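Local structure of putative leucoanthocyanidin reductase 1 (Vitis vinifera, 3I6I) at residues R12-A18 with R35-L40; A27-D32 with L57-A62; E119-N125 with K140-R144. The protein probably catalyses the NADPH-dependent reduction of leucoanthocyanidins in flavonoid biosynthesis, as a Rossmann-fold enzyme of the short-chain dehydrogenase/reductase type. All blocks are in the same frame, centred on the assembly; numbering follows the deposited sequence.

Interaction 1 of 3, residues R12-A18 with R35-L40; sequences RVLIAGA and RPTYIL. With NDP (NADPH dihydro-nicotinamide-adenine-dinucleotide phosphate), chain B.
This contact is a parallel strand pair inside the parallel Rossmann sheet, joining the two strands of the beta-alpha-beta unit made by strand 13-16, helix 21-32 and strand 37-41. Both segments are extended, and the short strand axes approach to 4.8 Å with 25° between their directions. Val13 pairs with Thr37, Leu14 with Tyr38 and Ile15 with Ile39 (CA-CA 4.7-5.2 Å). Four near-linear backbone hydrogen bonds fix this register: Val13 N to Pro36 O (2.9 Å), Tyr38 N to Val13 O (2.7 Å), Ile15 N to Tyr38 O (3.0 Å) and Leu40 N to Ile15 O (3.1 Å).

Side chains alternate between the faces. Leu14 (t, p) sends CD1 to 4.0 Å from CB of Tyr38 (chi1 m), and Leu40 (t, p) has CD2 4.0 Å from Ala16 CB; on the other face Ile39 (m, m) brings CD1 to 4.0 Å from Ile15 CB and 3.7 Å from Ala18 CB. The chain then turns at Gly17, where phi/psi of 91/23 would jam a CB against the preceding carbonyl; its CA lies 3.2 Å from C4B of NADPH. Here the strands part: one water accepts from Ala18 N (2.8 Å) and lies 2.9 Å from Ile15 O and 2.6 Å from Leu40 O; a second accepts from Gly17 N (2.9 Å) and lies 3.0 Å from Leu40 O. Such a glycine turn characterises the dinucleotide-binding Rossmann fold.

Strand 86-89 pairs with the other edge of strand 13-16; Val26 and Leu31 of helix 21-32 pack on the Ile15-Thr37 face, Ile78 of helix 72-81 on the Leu14-Leu40 one.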
loop_
_atom_site.group_PDB
_atom_site.type_symbol
_atom_site.label_atom_id
_atom_site.label_comp_id
_atom_site.label_asym_id
_atom_site.label_seq_id
_atom_site.Cartn_x
_atom_site.Cartn_y
_atom_site.Cartn_z
ATOM N N ARG A 12 -1.395 -20.426 -7.487
ATOM C CA ARG A 12 -2.659 -19.674 -7.630
ATOM C C ARG A 12 -2.826 -18.562 -6.591
ATOM O O ARG A 12 -2.688 -18.767 -5.375
ATOM C CB ARG A 12 -3.854 -20.630 -7.569
ATOM C CG ARG A 12 -3.876 -21.606 -8.683
ATOM C CD ARG A 12 -5.083 -22.499 -8.572
ATOM N NE ARG A 12 -5.126 -23.464 -9.651
ATOM C CZ ARG A 12 -6.155 -24.259 -9.898
ATOM N NH1 ARG A 12 -7.237 -24.225 -9.125
ATOM N NH2 ARG A 12 -6.097 -25.095 -10.916
ATOM N N VAL A 13 -3.077 -17.354 -7.090
ATOM C CA VAL A 13 -3.138 -16.147 -6.254
ATOM C C VAL A 13 -4.586 -15.718 -6.095
ATOM O O VAL A 13 -5.306 -15.642 -7.098
ATOM C CB VAL A 13 -2.381 -14.953 -6.899
ATOM C CG1 VAL A 13 -2.437 -13.721 -5.966
ATOM C CG2 VAL A 13 -0.951 -15.328 -7.242
ATOM N N LEU A 14 -4.999 -15.485 -4.851
ATOM C CA LEU A 14 -6.292 -14.859 -4.530
ATOM C C LEU A 14 -6.028 -13.458 -4.004
ATOM O O LEU A 14 -5.298 -13.273 -2.998
ATOM C CB LEU A 14 -7.045 -15.650 -3.448
ATOM C CG LEU A 14 -8.392 -15.083 -2.996
ATOM C CD1 LEU A 14 -9.477 -15.066 -4.131
ATOM C CD2 LEU A 14 -8.921 -15.814 -1.760
ATOM N N ILE A 15 -6.635 -12.475 -4.646
ATOM C CA ILE A 15 -6.542 -11.072 -4.206
ATOM C C ILE A 15 -7.903 -10.600 -3.717
ATOM O O ILE A 15 -8.904 -10.690 -4.437
ATOM C CB ILE A 15 -6.059 -10.182 -5.376
ATOM C CG1 ILE A 15 -4.728 -10.732 -5.918
ATOM C CG2 ILE A 15 -5.967 -8.694 -4.953
ATOM C CD1 ILE A 15 -4.082 -9.902 -6.918
ATOM N N ALA A 16 -7.923 -10.092 -2.498
ATOM C CA ALA A 16 -9.091 -9.446 -1.936
ATOM C C ALA A 16 -8.845 -7.955 -1.966
ATOM O O ALA A 16 -7.794 -7.491 -1.543
ATOM C CB ALA A 16 -9.332 -9.906 -0.502
ATOM N N GLY A 17 -9.818 -7.209 -2.467
ATOM C CA GLY A 17 -9.667 -5.751 -2.591
ATOM C C GLY A 17 -9.093 -5.295 -3.916
ATOM O O GLY A 17 -8.551 -4.179 -4.034
ATOM N N ALA A 18 -9.237 -6.123 -4.937
ATOM C CA ALA A 18 -8.722 -5.788 -6.275
ATOM C C ALA A 18 -9.358 -4.546 -6.956
ATOM O O ALA A 18 -8.773 -4.003 -7.897
ATOM C CB ALA A 18 -8.807 -7.001 -7.181
ATOM N N ARG A 35 0.598 -14.992 -13.747
ATOM C CA ARG A 35 0.232 -15.795 -12.564
ATOM C C ARG A 35 -1.277 -16.107 -12.580
ATOM O O ARG A 35 -2.087 -15.221 -12.867
ATOM C CB ARG A 35 0.535 -15.027 -11.291
ATOM C CG ARG A 35 2.022 -14.766 -10.986
ATOM C CD ARG A 35 2.163 -14.038 -9.636
ATOM N NE ARG A 35 3.545 -13.691 -9.250
ATOM C CZ ARG A 35 4.423 -14.539 -8.704
ATOM N NH1 ARG A 35 4.102 -15.827 -8.495
ATOM N NH2 ARG A 35 5.630 -14.105 -8.352
ATOM N N PRO A 36 -1.673 -17.364 -12.270
ATOM C CA PRO A 36 -3.121 -17.616 -12.224
ATOM C C PRO A 36 -3.728 -16.787 -11.104
ATOM O O PRO A 36 -3.280 -16.887 -9.947
ATOM C CB PRO A 36 -3.229 -19.111 -11.915
ATOM C CG PRO A 36 -1.850 -19.668 -12.086
ATOM C CD PRO A 36 -0.880 -18.558 -11.932
ATOM N N THR A 37 -4.709 -15.954 -11.445
ATOM C CA THR A 37 -5.156 -14.918 -10.548
ATOM C C THR A 37 -6.657 -14.936 -10.356
ATOM O O THR A 37 -7.403 -14.862 -11.322
ATOM C CB THR A 37 -4.716 -13.515 -11.038
ATOM O OG1 THR A 37 -3.289 -13.487 -11.151
ATOM C CG2 THR A 37 -5.153 -12.423 -10.051
ATOM N N TYR A 38 -7.080 -15.026 -9.097
ATOM C CA TYR A 38 -8.488 -15.104 -8.732
ATOM C C TYR A 38 -8.808 -13.842 -7.957
ATOM O O TYR A 38 -8.030 -13.428 -7.101
ATOM C CB TYR A 38 -8.768 -16.318 -7.830
ATOM C CG TYR A 38 -8.607 -17.664 -8.508
ATOM C CD1 TYR A 38 -9.715 -18.443 -8.842
ATOM C CD2 TYR A 38 -7.346 -18.130 -8.849
ATOM C CE1 TYR A 38 -9.558 -19.658 -9.468
ATOM C CE2 TYR A 38 -7.172 -19.316 -9.481
ATOM C CZ TYR A 38 -8.273 -20.091 -9.794
ATOM O OH TYR A 38 -8.051 -21.290 -10.418
ATOM N N ILE A 39 -9.941 -13.231 -8.258
ATOM C CA ILE A 39 -10.297 -11.932 -7.708
ATOM C C ILE A 39 -11.583 -12.076 -6.914
ATOM O O ILE A 39 -12.609 -12.491 -7.473
ATOM C CB ILE A 39 -10.518 -10.924 -8.864
ATOM C CG1 ILE A 39 -9.189 -10.697 -9.636
ATOM C CG2 ILE A 39 -11.138 -9.618 -8.376
ATOM C CD1 ILE A 39 -8.056 -10.239 -8.805
ATOM N N LEU A 40 -11.535 -11.728 -5.628
ATOM C CA LEU A 40 -12.704 -11.820 -4.772
ATOM C C LEU A 40 -13.621 -10.641 -5.025
ATOM O O LEU A 40 -13.162 -9.516 -5.039
ATOM C CB LEU A 40 -12.283 -11.860 -3.296
ATOM C CG LEU A 40 -13.297 -12.267 -2.216
ATOM C CD1 LEU A 40 -13.872 -13.678 -2.502
ATOM C CD2 LEU A 40 -12.576 -12.242 -0.865
HETATM P PA NDP B . -9.780 0.776 -1.078
HETATM O O1A NDP B . -10.880 1.286 -0.178
HETATM O O2A NDP B . -9.413 1.657 -2.414
HETATM O O5B NDP B . -10.000 -0.720 -1.628
HETATM C C5B NDP B . -10.396 -1.729 -0.753
HETATM C C4B NDP B . -10.760 -2.965 -1.482
HETATM O O4B NDP B . -11.088 -3.896 -0.378
HETATM C C3B NDP B . -12.053 -2.801 -2.322
HETATM O O3B NDP B . -12.018 -3.618 -3.522
HETATM C C2B NDP B . -13.143 -3.308 -1.380
HETATM O O2B NDP B . -14.241 -3.819 -2.137
HETATM C C1B NDP B . -12.402 -4.474 -0.730
HETATM N N9A NDP B . -12.977 -4.993 0.511
HETATM C C8A NDP B . -13.156 -4.295 1.633
HETATM N N7A NDP B . -13.670 -5.100 2.566
HETATM C C5A NDP B . -13.802 -6.321 2.040
HETATM C C6A NDP B . -14.278 -7.538 2.534
HETATM N N6A NDP B . -14.706 -7.638 3.795
HETATM N N1A NDP B . -14.289 -8.611 1.719
HETATM C C2A NDP B . -13.837 -8.516 0.470
HETATM N N3A NDP B . -13.359 -7.372 -0.037
HETATM C C4A NDP B . -13.349 -6.261 0.734
HETATM O O3 NDP B . -8.445 0.682 -0.200
HETATM P PN NDP B . -6.960 1.313 -0.470
HETATM O O1N NDP B . -6.276 0.968 -1.738
HETATM O O2N NDP B . -7.135 2.832 -0.100
HETATM O O5D NDP B . -6.210 0.683 0.852
HETATM C C5D NDP B . -5.609 -0.618 0.784
HETATM C C4D NDP B . -4.466 -0.679 1.758
HETATM O O4D NDP B . -3.469 0.206 1.175
HETATM C C3D NDP B . -4.763 -0.163 3.144
HETATM O O3D NDP B . -3.993 -0.914 4.078
HETATM C C2D NDP B . -4.216 1.251 3.092
HETATM O O2D NDP B . -3.753 1.582 4.386
HETATM C C1D NDP B . -3.012 1.121 2.162
HETATM N N1N NDP B . -2.713 2.326 1.306
HETATM C C2N NDP B . -1.388 2.788 1.114
HETATM C C3N NDP B . -1.168 4.025 0.676
HETATM C C7N NDP B . 0.278 4.505 0.443
HETATM O O7N NDP B . 1.234 3.741 0.615
HETATM N N7N NDP B . 0.419 5.734 -0.024
HETATM C C4N NDP B . -2.360 4.953 0.397
HETATM C C5N NDP B . -3.622 4.151 0.099
HETATM C C6N NDP B . -3.730 2.887 0.488
HETATM P P2B NDP B . -15.705 -3.001 -2.062
HETATM O O1X NDP B . -15.572 -1.681 -2.731
HETATM O O2X NDP B . -16.726 -4.032 -2.712
HETATM O O3X NDP B . -16.053 -2.862 -0.524
HETATM O O HOH W 1 -10.726 -8.518 -4.966
HETATM O O HOH W 2 -12.501 -8.194 -2.425
#

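Interaction 2 of 3, residues A27-D32 with L57-A62; sequences ATASLD and LEDKGA
Residues 27-32 form the last turns of helix 21-32, while 57-62 carry the end of helix 48-59 through its C-terminal turn. The nearest CA pairs are Leu31-Lys60 at 6.2 Å and Thr28-Leu57 at 6.9 Å. A Schellman motif ends the second helix: Gly61 has phi/psi 108/12, Ala62 N bonds to Leu57 O (3.0 Å) and Gly61 N to Glu58 O (2.9 Å).

Leu31 (m, t) points toward residues 57-62 and makes most of the apolar contacts. Its CD1 lies 3.7 Å from Leu57 CD2 and 4.0 Å from Ala62 CB, and its CD2 lies 3.5 Å from Lys60 O. Leu57 (m, t) also places CD1 4.0 Å from Ala27 CB. At the solvent edge Lys60 reaches across, with NZ 3.7 Å from Thr28 CG2 and in a long salt bridge to Asp32 OD1 (3.9 Å).

The end of helix 21-32 thus packs on the last turn of helix 48-59 and the turn toward strand 63-66, where Ile39 of strand 37-41 touches both Ala27 and Ala62.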
loop_
_atom_site.group_PDB
_atom_site.type_symbol
_atom_site.label_atom_id
_atom_site.label_comp_id
_atom_site.label_asym_id
_atom_site.label_seq_id
_atom_site.Cartn_x
_atom_site.Cartn_y
_atom_site.Cartn_z
ATOM N N ALA A 27 -3.357 -6.449 -8.648
ATOM C CA ALA A 27 -4.071 -7.420 -9.503
ATOM C C ALA A 27 -3.597 -7.395 -10.955
ATOM O O ALA A 27 -3.362 -8.446 -11.565
ATOM C CB ALA A 27 -5.628 -7.190 -9.403
ATOM N N THR A 28 -3.413 -6.195 -11.505
ATOM C CA THR A 28 -2.943 -6.036 -12.859
ATOM C C THR A 28 -1.561 -6.621 -13.002
ATOM O O THR A 28 -1.285 -7.289 -13.985
ATOM C CB THR A 28 -2.982 -4.535 -13.299
ATOM O OG1 THR A 28 -4.347 -4.103 -13.296
ATOM C CG2 THR A 28 -2.411 -4.338 -14.713
ATOM N N ALA A 29 -0.695 -6.358 -12.022
ATOM C CA ALA A 29 0.674 -6.888 -12.005
ATOM C C ALA A 29 0.680 -8.407 -11.949
ATOM O O ALA A 29 1.423 -9.061 -12.661
ATOM C CB ALA A 29 1.437 -6.336 -10.767
ATOM N N SER A 30 -0.163 -8.965 -11.093
ATOM C CA SER A 30 -0.309 -10.425 -11.007
ATOM C C SER A 30 -0.675 -11.027 -12.385
ATOM O O SER A 30 -0.046 -11.978 -12.852
ATOM C CB SER A 30 -1.309 -10.807 -9.920
ATOM O OG SER A 30 -1.302 -12.212 -9.700
ATOM N N LEU A 31 -1.651 -10.441 -13.071
ATOM C CA LEU A 31 -2.044 -10.926 -14.401
ATOM C C LEU A 31 -0.965 -10.721 -15.472
ATOM O O LEU A 31 -0.721 -11.606 -16.279
ATOM C CB LEU A 31 -3.365 -10.283 -14.809
ATOM C CG LEU A 31 -4.533 -10.796 -13.955
ATOM C CD1 LEU A 31 -5.644 -9.757 -13.870
ATOM C CD2 LEU A 31 -5.059 -12.115 -14.543
ATOM N N ASP A 32 -0.298 -9.564 -15.447
ATOM C CA ASP A 32 0.824 -9.265 -16.345
ATOM C C ASP A 32 2.046 -10.178 -16.117
ATOM O O ASP A 32 2.843 -10.394 -17.049
ATOM C CB ASP A 32 1.246 -7.795 -16.209
ATOM C CG ASP A 32 0.224 -6.823 -16.811
ATOM O OD1 ASP A 32 -0.777 -7.277 -17.401
ATOM O OD2 ASP A 32 0.424 -5.599 -16.685
ATOM N N LEU A 57 -9.818 -6.795 -15.746
ATOM C CA LEU A 57 -9.156 -7.931 -15.122
ATOM C C LEU A 57 -9.581 -9.262 -15.747
ATOM O O LEU A 57 -8.733 -10.118 -16.008
ATOM C CB LEU A 57 -9.365 -7.933 -13.583
ATOM C CG LEU A 57 -8.820 -6.740 -12.775
ATOM C CD1 LEU A 57 -9.107 -6.826 -11.280
ATOM C CD2 LEU A 57 -7.289 -6.582 -12.985
ATOM N N GLU A 58 -10.883 -9.446 -15.985
ATOM C CA GLU A 58 -11.380 -10.654 -16.660
ATOM C C GLU A 58 -10.787 -10.781 -18.074
ATOM O O GLU A 58 -10.410 -11.876 -18.498
ATOM C CB GLU A 58 -12.923 -10.663 -16.725
ATOM C CG GLU A 58 -13.609 -11.026 -15.404
ATOM C CD GLU A 58 -15.132 -11.161 -15.543
ATOM O OE1 GLU A 58 -15.807 -10.129 -15.775
ATOM O OE2 GLU A 58 -15.650 -12.301 -15.430
ATOM N N ASP A 59 -10.675 -9.657 -18.775
ATOM C CA ASP A 59 -10.058 -9.632 -20.116
ATOM C C ASP A 59 -8.567 -10.040 -20.067
ATOM O O ASP A 59 -8.037 -10.560 -21.057
ATOM C CB ASP A 59 -10.206 -8.244 -20.773
ATOM C CG ASP A 59 -11.629 -7.970 -21.296
ATOM O OD1 ASP A 59 -12.482 -8.887 -21.299
ATOM O OD2 ASP A 59 -11.898 -6.816 -21.694
ATOM N N LYS A 60 -7.914 -9.800 -18.923
ATOM C CA LYS A 60 -6.529 -10.236 -18.680
ATOM C C LYS A 60 -6.459 -11.684 -18.157
ATOM O O LYS A 60 -5.373 -12.236 -17.992
ATOM C CB LYS A 60 -5.825 -9.283 -17.705
ATOM C CG LYS A 60 -5.645 -7.858 -18.247
ATOM C CD LYS A 60 -4.575 -7.074 -17.476
ATOM C CE LYS A 60 -4.819 -5.562 -17.549
ATOM N NZ LYS A 60 -3.665 -4.801 -18.142
ATOM N N GLY A 61 -7.611 -12.303 -17.903
ATOM C CA GLY A 61 -7.650 -13.728 -17.554
ATOM C C GLY A 61 -7.966 -14.014 -16.098
ATOM O O GLY A 61 -7.854 -15.153 -15.652
ATOM N N ALA A 62 -8.397 -12.990 -15.376
ATOM C CA ALA A 62 -8.777 -13.135 -13.960
ATOM C C ALA A 62 -10.004 -14.021 -13.815
ATOM O O ALA A 62 -10.885 -13.992 -14.669
ATOM C CB ALA A 62 -9.054 -11.751 -13.335
#

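Interaction 3 of 3, residues E119-N125 with K140-R144. With NDP (NADPH dihydro-nicotinamide-adenine-dinucleotide phosphate), chain B; ACY (acetic acid), chain C.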
loop_
_atom_site.group_PDB
_atom_site.type_symbol
_atom_site.label_atom_id
_atom_site.label_comp_id
_atom_site.label_asym_id
_atom_site.label_seq_id
_atom_site.Cartn_x
_atom_site.Cartn_y
_atom_site.Cartn_z
ATOM N N GLU A 119 -1.136 -4.167 4.161
ATOM C CA GLU A 119 -0.074 -3.322 4.712
ATOM C C GLU A 119 0.068 -2.104 3.760
ATOM O O GLU A 119 -0.744 -1.174 3.805
ATOM C CB GLU A 119 1.221 -4.159 4.863
ATOM C CG GLU A 119 1.149 -5.244 5.973
ATOM C CD GLU A 119 1.486 -4.707 7.341
ATOM O OE1 GLU A 119 2.177 -3.650 7.419
ATOM O OE2 GLU A 119 1.053 -5.315 8.354
ATOM N N PHE A 120 1.024 -2.160 2.829
ATOM C CA PHE A 120 1.146 -1.215 1.725
ATOM C C PHE A 120 1.369 0.205 2.160
ATOM O O PHE A 120 0.911 1.125 1.500
ATOM C CB PHE A 120 -0.024 -1.354 0.702
ATOM C CG PHE A 120 -0.101 -2.738 0.122
ATOM C CD1 PHE A 120 -0.970 -3.663 0.638
ATOM C CD2 PHE A 120 0.798 -3.151 -0.881
ATOM C CE1 PHE A 120 -0.998 -4.966 0.156
ATOM C CE2 PHE A 120 0.788 -4.463 -1.354
ATOM C CZ PHE A 120 -0.100 -5.388 -0.829
ATOM N N GLY A 121 2.093 0.387 3.265
ATOM C CA GLY A 121 2.539 1.730 3.650
ATOM C C GLY A 121 3.784 1.658 4.519
ATOM O O GLY A 121 4.846 1.220 4.054
ATOM N N HIS A 122 3.663 2.060 5.788
ATOM C CA HIS A 122 4.832 2.129 6.684
ATOM C C HIS A 122 5.060 0.849 7.444
ATOM O O HIS A 122 4.256 -0.126 7.371
ATOM C CB HIS A 122 4.681 3.312 7.657
ATOM C CG HIS A 122 4.395 4.596 6.966
ATOM N ND1 HIS A 122 3.688 5.627 7.558
ATOM C CD2 HIS A 122 4.723 5.028 5.720
ATOM C CE1 HIS A 122 3.600 6.635 6.702
ATOM N NE2 HIS A 122 4.214 6.290 5.578
ATOM N N ASP A 123 6.143 0.811 8.215
ATOM C CA ASP A 123 6.355 -0.393 9.055
ATOM C C ASP A 123 5.584 -0.157 10.343
ATOM O O ASP A 123 5.998 0.644 11.179
ATOM C CB ASP A 123 7.847 -0.588 9.346
ATOM C CG ASP A 123 8.111 -1.805 10.230
ATOM O OD1 ASP A 123 7.220 -2.215 11.000
ATOM O OD2 ASP A 123 9.208 -2.377 10.145
ATOM N N VAL A 124 4.411 -0.775 10.455
ATOM C CA VAL A 124 3.514 -0.458 11.550
ATOM C C VAL A 124 4.085 -0.839 12.913
ATOM O O VAL A 124 3.644 -0.334 13.956
ATOM C CB VAL A 124 2.128 -1.112 11.342
ATOM C CG1 VAL A 124 1.560 -0.716 9.974
ATOM C CG2 VAL A 124 2.204 -2.631 11.478
ATOM N N ASN A 125 5.062 -1.755 12.916
ATOM C CA ASN A 125 5.767 -2.073 14.149
ATOM C C ASN A 125 6.868 -1.144 14.596
ATOM O O ASN A 125 7.262 -1.204 15.757
ATOM C CB ASN A 125 6.219 -3.562 14.184
ATOM C CG ASN A 125 5.127 -4.474 14.760
ATOM O OD1 ASN A 125 4.974 -5.635 14.366
ATOM N ND2 ASN A 125 4.354 -3.932 15.694
ATOM N N LYS A 140 -3.631 -3.115 12.320
ATOM C CA LYS A 140 -2.652 -3.817 11.481
ATOM C C LYS A 140 -1.692 -4.687 12.303
ATOM O O LYS A 140 -1.360 -5.823 11.902
ATOM C CB LYS A 140 -1.933 -2.839 10.560
ATOM C CG LYS A 140 -2.841 -2.228 9.484
ATOM C CD LYS A 140 -2.067 -1.412 8.456
ATOM C CE LYS A 140 -3.009 -0.872 7.372
ATOM N NZ LYS A 140 -2.230 -0.432 6.162
ATOM N N ARG A 141 -1.278 -4.205 13.466
ATOM C CA ARG A 141 -0.390 -4.940 14.361
ATOM C C ARG A 141 -1.081 -6.179 14.911
ATOM O O ARG A 141 -0.448 -7.223 15.049
ATOM C CB ARG A 141 0.024 -4.075 15.545
ATOM C CG ARG A 141 0.994 -2.964 15.178
ATOM C CD ARG A 141 1.179 -2.081 16.347
ATOM N NE ARG A 141 1.932 -0.883 16.033
ATOM C CZ ARG A 141 1.944 0.217 16.772
ATOM N NH1 ARG A 141 1.294 0.269 17.914
ATOM N NH2 ARG A 141 2.651 1.253 16.389
ATOM N N ARG A 142 -2.368 -6.034 15.209
ATOM C CA ARG A 142 -3.191 -7.142 15.724
ATOM C C ARG A 142 -3.307 -8.216 14.635
ATOM O O ARG A 142 -3.179 -9.413 14.902
ATOM C CB ARG A 142 -4.553 -6.605 16.187
ATOM C CG ARG A 142 -5.323 -7.543 17.113
ATOM C CD ARG A 142 -6.294 -8.326 16.397
ATOM N NE ARG A 142 -7.215 -9.046 17.302
ATOM C CZ ARG A 142 -7.049 -10.293 17.767
ATOM N NH1 ARG A 142 -5.943 -11.016 17.503
ATOM N NH2 ARG A 142 -8.007 -10.816 18.529
ATOM N N VAL A 143 -3.504 -7.825 13.397
ATOM C CA VAL A 143 -3.525 -8.774 12.306
ATOM C C VAL A 143 -2.155 -9.477 12.161
ATOM O O VAL A 143 -2.112 -10.690 12.008
ATOM C CB VAL A 143 -3.967 -8.161 11.011
ATOM C CG1 VAL A 143 -3.728 -9.086 9.822
ATOM C CG2 VAL A 143 -5.462 -7.719 11.121
ATOM N N ARG A 144 -1.075 -8.745 12.292
ATOM C CA ARG A 144 0.265 -9.377 12.160
ATOM C C ARG A 144 0.474 -10.400 13.286
ATOM O O ARG A 144 1.001 -11.503 13.037
ATOM C CB ARG A 144 1.380 -8.348 12.278
ATOM C CG ARG A 144 1.609 -7.411 11.125
ATOM C CD ARG A 144 2.855 -6.597 11.360
ATOM N NE ARG A 144 3.142 -5.705 10.243
ATOM C CZ ARG A 144 4.334 -5.115 10.036
ATOM N NH1 ARG A 144 5.357 -5.281 10.868
ATOM N NH2 ARG A 144 4.498 -4.320 9.005
HETATM P PA NDP B . -9.780 0.776 -1.078
HETATM O O1A NDP B . -10.880 1.286 -0.178
HETATM O O2A NDP B . -9.413 1.657 -2.414
HETATM O O5B NDP B . -10.000 -0.720 -1.628
HETATM C C5B NDP B . -10.396 -1.729 -0.753
HETATM C C4B NDP B . -10.760 -2.965 -1.482
HETATM O O4B NDP B . -11.088 -3.896 -0.378
HETATM C C3B NDP B . -12.053 -2.801 -2.322
HETATM O O3B NDP B . -12.018 -3.618 -3.522
HETATM C C2B NDP B . -13.143 -3.308 -1.380
HETATM O O2B NDP B . -14.241 -3.819 -2.137
HETATM C C1B NDP B . -12.402 -4.474 -0.730
HETATM N N9A NDP B . -12.977 -4.993 0.511
HETATM C C8A NDP B . -13.156 -4.295 1.633
HETATM N N7A NDP B . -13.670 -5.100 2.566
HETATM C C5A NDP B . -13.802 -6.321 2.040
HETATM C C6A NDP B . -14.278 -7.538 2.534
HETATM N N6A NDP B . -14.706 -7.638 3.795
HETATM N N1A NDP B . -14.289 -8.611 1.719
HETATM C C2A NDP B . -13.837 -8.516 0.470
HETATM N N3A NDP B . -13.359 -7.372 -0.037
HETATM C C4A NDP B . -13.349 -6.261 0.734
HETATM O O3 NDP B . -8.445 0.682 -0.200
HETATM P PN NDP B . -6.960 1.313 -0.470
HETATM O O1N NDP B . -6.276 0.968 -1.738
HETATM O O2N NDP B . -7.135 2.832 -0.100
HETATM O O5D NDP B . -6.210 0.683 0.852
HETATM C C5D NDP B . -5.609 -0.618 0.784
HETATM C C4D NDP B . -4.466 -0.679 1.758
HETATM O O4D NDP B . -3.469 0.206 1.175
HETATM C C3D NDP B . -4.763 -0.163 3.144
HETATM O O3D NDP B . -3.993 -0.914 4.078
HETATM C C2D NDP B . -4.216 1.251 3.092
HETATM O O2D NDP B . -3.753 1.582 4.386
HETATM C C1D NDP B . -3.012 1.121 2.162
HETATM N N1N NDP B . -2.713 2.326 1.306
HETATM C C2N NDP B . -1.388 2.788 1.114
HETATM C C3N NDP B . -1.168 4.025 0.676
HETATM C C7N NDP B . 0.278 4.505 0.443
HETATM O O7N NDP B . 1.234 3.741 0.615
HETATM N N7N NDP B . 0.419 5.734 -0.024
HETATM C C4N NDP B . -2.360 4.953 0.397
HETATM C C5N NDP B . -3.622 4.151 0.099
HETATM C C6N NDP B . -3.730 2.887 0.488
HETATM P P2B NDP B . -15.705 -3.001 -2.062
HETATM O O1X NDP B . -15.572 -1.681 -2.731
HETATM O O2X NDP B . -16.726 -4.032 -2.712
HETATM O O3X NDP B . -16.053 -2.862 -0.524
HETATM C C ACY C . 0.227 3.873 5.829
HETATM O O ACY C . -0.683 3.435 5.088
HETATM O OXT ACY C . 0.936 3.150 6.585
HETATM C CH3 ACY C . 0.474 5.360 5.766
HETATM O O HOH W 3 -1.309 -6.325 8.916
#
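Charge pairing dominates this contact between the loop that follows strand 114-116 and helix 133-149. Glu119 and Arg144 form a bidentate salt bridge: Arg144 NE lies 2.8 Å from Glu119 OE2 and Arg144 NH2 lies 2.9 Å from Glu119 OE1, with nearly linear N-H...O angles of 176° and 170°. Asp123 extends the network, its OD1 3.6 Å from Arg144 NH1, while its strongest polar partner is Arg126. The Arg144 guanidinium also makes a cation-pi contact with Tyr156.

Backbone carbonyls take further hydrogen bonds. Val124 O accepts from both Arg141 NE (2.7 Å) and Arg141 NH2 (3.1 Å), which ties the loop to the helix surface. Lys140 NZ donates weakly to Glu119 O (2.9 Å). A water donates to both the Glu119 carboxylate oxygen OE2 (2.6 Å) and Lys140 O (3.0 Å).

Packing is centred on Val124, which points at the helix. Its CG1 lies 4.0 Å from Lys140 CD, its CG2 lies 3.9 Å from Arg141 CG, and CG2 also rests over one face of the Arg144 guanidinium, 3.4 Å from Arg144 NE.

Two ligands touch these segments. The all-trans end of Lys140 carries NZ to the nicotinamide ribose, hydrogen-bonded to O3D (2.8 Å) and O2D (3.1 Å) of NADPH. His122 N donates to OXT of a bound acetic acid molecule (3.0 Å), probably from the crystallisation liquor. A lysine gripping the nicotinamide ribose hydroxyls recalls that of short-chain dehydrogenases/reductases, and here the arrangement forms one wall of the NADPH pocket.

How the interactions relate
Along the chain interactions 1 and 2 interleave, and interaction 3 follows both. Interactions 1 and 2 have centres 9 Å apart and touch: Ser30 probably hydrogen-bonds to Thr37 and, through its carbonyl, to Arg35 N. Helix 21-32, the connection of the beta-alpha-beta unit of interaction 1, also supplies one side of interaction 2, whose other side is the end of the next helix, 48-59. The centre of interaction 3, after strand 114-116, is about 21 Å from that of interaction 1 and 26 Å from that of interaction 2. NADPH spans the gap: residues 12-18 meet its adenosine ribose, interaction 3 its nicotinamide end. Interaction 2 does not touch it, the Leu57 side chain being about 9 Å away.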